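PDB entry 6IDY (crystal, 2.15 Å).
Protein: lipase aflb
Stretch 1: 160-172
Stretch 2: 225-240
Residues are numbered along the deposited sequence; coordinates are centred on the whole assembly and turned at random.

Stretch 1 (160-172) KKPVILVPGTATP
Stretch 2 (225-240) SNVAVLSWSQGGLDTQ

Two parallel strands, 161-166 and 227-232, lie side by side with their axes 4.5 Å apart at closest approach and crossing at -25°. The register pairs Val163 with Ala228, Ile164 with Val229, Leu165 with Leu230 and Val166 with Ser231, CA to CA 4.5-5.0 Å. Even-numbered residues of the first strand do the bonding: Ala228 N donates to Pro162 O (3.0 Å), Ile164 N to Ala228 O (2.9 Å), Leu230 N to Ile164 O (2.9 Å), Val166 N to Leu230 O (2.9 Å) and Trp232 N to Val166 O (3.2 Å, bent to 142°). The ladder uses only the carbonyl of Pro162, so the missing amide hydrogen costs it no bond here.

Side chains alternate between the faces. Val163, Leu165, Ala228 and Leu230 share one. Val163, chi1 t, sets CG2 3.9 Å from Ala228 CB and CG1 4.1 Å from Leu230 CB, bridging two neighbours. Leu165, m and t, turns its end back toward the partner strand, CD2 3.9 Å from Leu230 CB; Leu230 itself has chi1 t and chi2 146°, between wells.

Ile164, Val166, Val229 and Ser231 occupy the other face. Ile164, m and t, reaches CD1 to within 4.0 Å of Val227 CG2 (chi1 m). Val166, chi1 t, places CG2 3.6 Å from Val229 CG1, also t, and 3.9 Å from Thr239 OG1, while its CG1 lies 3.6 Å from Gly235 CA, so one valine touches both strand and helix. At the strand's start, Lys161 (t, p, then 144° and -91°) folds its aliphatic chain over the neighbour, CD 3.3 Å from Asn226 O.

Beyond the sheet, Trp232 to Gly235 forms a type II' turn, with Ser233 at phi/psi 54/-125 and Gly235 N bonded to Trp232 O (2.8 Å). The helix that follows, which carries Asp238 and Thr239 and continues beyond Gln240, runs at 124° to the first strand, N-to-C directions compared. The junction leaves no room for a CB at either glycine: an ideal CB on Gly168 would lie 2.6 Å from Trp232 CE3, and one on Gly235 2.8 Å from Pro167 O. Thr239, chi1 m, directs OG1 back to Gly235 O (2.8 Å).

Gly168 to Thr171 is a type II turn with Ala170 at 59/8. Thr171, chi1 -29° and off-well, donates OG1 to Thr169 O (2.8 Å) while that OG1 sits at the edge of the Trp232 ring (chi1 t, chi2 56°), 4.0 Å from CZ3. Gln234, chi1 t and chi2 -149°, extends NE2 to donate to Thr169 OG1 (3.0 Å; Thr169 chi1 m). A water donates to Pro167 O (2.7 Å) and Asp238 OD2 (2.6 Å; chi1 m), linking loop to helix.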

# COMPACT_ATOMS: atom_id res chain seq x y z
N LYS A 160 -10.57 11.07 18.45
CA LYS A 160 -10.27 10.23 17.30
C LYS A 160 -8.78 10.31 17.02
O LYS A 160 -8.24 11.40 16.85
CB LYS A 160 -11.09 10.63 16.06
CG LYS A 160 -12.60 10.66 16.31
CD LYS A 160 -13.40 10.36 15.06
CE LYS A 160 -13.69 11.55 14.18
NZ LYS A 160 -14.55 11.19 13.02
N LYS A 161 -8.11 9.16 17.01
CA LYS A 161 -6.68 9.07 16.77
C LYS A 161 -6.39 9.34 15.28
O LYS A 161 -6.96 8.67 14.43
CB LYS A 161 -6.17 7.67 17.18
CG LYS A 161 -4.65 7.47 17.11
CD LYS A 161 -3.94 8.16 18.25
CE LYS A 161 -2.76 7.38 18.72
NZ LYS A 161 -3.12 6.43 19.81
N PRO A 162 -5.50 10.30 14.95
CA PRO A 162 -5.16 10.52 13.53
C PRO A 162 -4.44 9.30 12.96
O PRO A 162 -3.56 8.75 13.61
CB PRO A 162 -4.26 11.76 13.57
CG PRO A 162 -4.52 12.41 14.92
CD PRO A 162 -4.75 11.24 15.82
N VAL A 163 -4.87 8.83 11.78
CA VAL A 163 -4.30 7.66 11.12
C VAL A 163 -3.81 8.06 9.73
O VAL A 163 -4.60 8.51 8.89
CB VAL A 163 -5.26 6.43 11.09
CG1 VAL A 163 -4.62 5.25 10.35
CG2 VAL A 163 -5.67 6.01 12.50
N ILE A 164 -2.50 7.91 9.50
CA ILE A 164 -1.88 8.24 8.21
C ILE A 164 -1.93 7.01 7.33
O ILE A 164 -1.34 5.98 7.67
CB ILE A 164 -0.43 8.79 8.37
CG1 ILE A 164 -0.42 10.02 9.32
CG2 ILE A 164 0.17 9.13 7.00
CD1 ILE A 164 0.90 10.31 9.94
N LEU A 165 -2.62 7.12 6.19
CA LEU A 165 -2.74 6.05 5.21
C LEU A 165 -1.63 6.20 4.18
O LEU A 165 -1.61 7.18 3.44
CB LEU A 165 -4.13 6.04 4.56
CG LEU A 165 -5.34 5.99 5.50
CD1 LEU A 165 -6.63 6.09 4.71
CD2 LEU A 165 -5.34 4.73 6.39
N VAL A 166 -0.68 5.26 4.19
CA VAL A 166 0.50 5.27 3.31
C VAL A 166 0.25 4.34 2.11
O VAL A 166 -0.08 3.17 2.31
CB VAL A 166 1.82 4.95 4.09
CG1 VAL A 166 3.04 5.05 3.18
CG2 VAL A 166 1.99 5.87 5.29
N PRO A 167 0.40 4.84 0.87
CA PRO A 167 0.09 4.00 -0.30
C PRO A 167 1.18 2.99 -0.64
O PRO A 167 2.27 3.05 -0.09
CB PRO A 167 -0.04 5.04 -1.42
CG PRO A 167 0.93 6.10 -1.03
CD PRO A 167 0.78 6.20 0.46
N GLY A 168 0.86 2.11 -1.59
CA GLY A 168 1.77 1.11 -2.11
C GLY A 168 2.35 1.53 -3.45
O GLY A 168 2.13 2.65 -3.91
N THR A 169 3.07 0.61 -4.08
CA THR A 169 3.73 0.82 -5.36
C THR A 169 2.77 1.14 -6.49
O THR A 169 1.73 0.48 -6.64
CB THR A 169 4.60 -0.40 -5.70
OG1 THR A 169 5.55 -0.62 -4.66
CG2 THR A 169 5.30 -0.27 -7.04
N ALA A 170 3.12 2.18 -7.29
CA ALA A 170 2.45 2.62 -8.51
C ALA A 170 0.98 3.02 -8.34
O ALA A 170 0.30 3.25 -9.35
CB ALA A 170 2.60 1.55 -9.57
N THR A 171 0.48 3.08 -7.10
CA THR A 171 -0.94 3.35 -6.87
C THR A 171 -1.14 4.53 -5.91
O THR A 171 -0.63 4.47 -4.79
CB THR A 171 -1.69 2.07 -6.45
OG1 THR A 171 -1.05 0.92 -7.00
CG2 THR A 171 -3.15 2.08 -6.87
N PRO A 172 -1.83 5.61 -6.35
CA PRO A 172 -2.05 6.76 -5.45
C PRO A 172 -2.89 6.37 -4.24
O PRO A 172 -3.78 5.53 -4.35
CB PRO A 172 -2.79 7.78 -6.33
CG PRO A 172 -2.60 7.32 -7.72
CD PRO A 172 -2.47 5.83 -7.66
N SER A 225 -1.00 15.30 19.18
CA SER A 225 -1.35 13.94 19.53
C SER A 225 -0.41 12.96 18.88
O SER A 225 0.20 13.28 17.86
CB SER A 225 -2.77 13.64 19.03
OG SER A 225 -3.19 12.31 19.27
N ASN A 226 -0.33 11.75 19.44
CA ASN A 226 0.40 10.68 18.80
C ASN A 226 -0.52 10.17 17.69
O ASN A 226 -1.72 10.47 17.68
CB ASN A 226 0.75 9.58 19.80
CG ASN A 226 2.02 9.88 20.57
OD1 ASN A 226 2.55 10.99 20.57
ND2 ASN A 226 2.55 8.87 21.25
N VAL A 227 0.04 9.48 16.71
CA VAL A 227 -0.71 9.00 15.56
C VAL A 227 -0.52 7.51 15.37
O VAL A 227 0.28 6.88 16.06
CB VAL A 227 -0.32 9.79 14.27
CG1 VAL A 227 -0.55 11.29 14.42
CG2 VAL A 227 1.12 9.49 13.84
N ALA A 228 -1.24 6.98 14.39
CA ALA A 228 -1.11 5.62 13.91
C ALA A 228 -0.84 5.73 12.42
O ALA A 228 -1.21 6.72 11.79
CB ALA A 228 -2.37 4.84 14.18
N VAL A 229 -0.14 4.74 11.88
CA VAL A 229 0.15 4.66 10.46
C VAL A 229 -0.41 3.33 9.96
O VAL A 229 -0.17 2.29 10.57
CB VAL A 229 1.68 4.75 10.16
CG1 VAL A 229 1.97 4.52 8.68
CG2 VAL A 229 2.28 6.08 10.63
N LEU A 230 -1.17 3.37 8.85
CA LEU A 230 -1.64 2.15 8.20
C LEU A 230 -1.06 2.20 6.80
O LEU A 230 -1.29 3.17 6.06
CB LEU A 230 -3.17 2.02 8.19
CG LEU A 230 -3.70 0.63 7.78
CD1 LEU A 230 -4.97 0.30 8.52
CD2 LEU A 230 -3.94 0.54 6.27
N SER A 231 -0.26 1.20 6.45
CA SER A 231 0.39 1.15 5.15
C SER A 231 -0.02 -0.06 4.33
O SER A 231 -0.53 -1.04 4.87
CB SER A 231 1.91 1.19 5.34
OG SER A 231 2.42 -0.07 5.74
N TRP A 232 0.19 0.03 3.01
CA TRP A 232 -0.05 -1.06 2.07
C TRP A 232 1.18 -1.24 1.21
O TRP A 232 1.77 -0.25 0.79
CB TRP A 232 -1.29 -0.80 1.18
CG TRP A 232 -1.52 -1.89 0.16
CD1 TRP A 232 -1.68 -3.23 0.41
CD2 TRP A 232 -1.56 -1.74 -1.27
NE1 TRP A 232 -1.82 -3.92 -0.78
CE2 TRP A 232 -1.75 -3.03 -1.82
CE3 TRP A 232 -1.49 -0.64 -2.14
CZ2 TRP A 232 -1.86 -3.24 -3.21
CZ3 TRP A 232 -1.59 -0.85 -3.51
CH2 TRP A 232 -1.78 -2.14 -4.03
N SER A 233 1.58 -2.51 0.97
CA SER A 233 2.67 -2.88 0.07
C SER A 233 3.97 -2.14 0.43
O SER A 233 4.38 -2.19 1.60
CB SER A 233 2.24 -2.60 -1.38
OG SER A 233 3.17 -3.05 -2.35
N GLN A 234 4.58 -1.42 -0.54
CA GLN A 234 5.78 -0.61 -0.36
C GLN A 234 5.63 0.42 0.76
O GLN A 234 6.64 0.84 1.33
CB GLN A 234 6.14 0.09 -1.67
CG GLN A 234 7.53 0.73 -1.66
CD GLN A 234 7.57 1.95 -2.52
OE1 GLN A 234 8.00 3.02 -2.09
NE2 GLN A 234 7.14 1.81 -3.76
N GLY A 235 4.39 0.80 1.08
CA GLY A 235 4.09 1.71 2.18
C GLY A 235 4.75 1.31 3.49
O GLY A 235 5.16 2.17 4.27
N GLY A 236 4.86 -0.01 3.71
CA GLY A 236 5.52 -0.61 4.86
C GLY A 236 7.01 -0.30 4.86
O GLY A 236 7.57 0.06 5.90
N LEU A 237 7.64 -0.38 3.68
CA LEU A 237 9.06 -0.06 3.51
C LEU A 237 9.30 1.43 3.75
O LEU A 237 10.26 1.79 4.42
CB LEU A 237 9.59 -0.47 2.12
CG LEU A 237 9.80 -1.96 1.88
CD1 LEU A 237 10.08 -2.23 0.41
CD2 LEU A 237 10.96 -2.49 2.73
N ASP A 238 8.41 2.29 3.21
CA ASP A 238 8.51 3.74 3.36
C ASP A 238 8.42 4.15 4.83
O ASP A 238 9.16 5.03 5.26
CB ASP A 238 7.39 4.45 2.56
CG ASP A 238 7.36 4.16 1.07
OD1 ASP A 238 8.38 3.68 0.54
OD2 ASP A 238 6.32 4.42 0.45
N THR A 239 7.51 3.49 5.59
CA THR A 239 7.30 3.76 7.01
C THR A 239 8.47 3.28 7.84
O THR A 239 8.96 4.03 8.68
CB THR A 239 5.95 3.21 7.48
OG1 THR A 239 4.93 3.65 6.59
CG2 THR A 239 5.61 3.64 8.93
N GLN A 240 8.93 2.03 7.62
CA GLN A 240 10.06 1.44 8.33
C GLN A 240 11.33 2.27 8.14
O GLN A 240 12.06 2.50 9.11
CB GLN A 240 10.28 -0.02 7.91
CG GLN A 240 11.27 -0.79 8.79
CD GLN A 240 10.78 -1.16 10.17
OE1 GLN A 240 9.71 -0.72 10.65
NE2 GLN A 240 11.57 -1.97 10.87
O HOH W 1 4.63 3.46 -1.29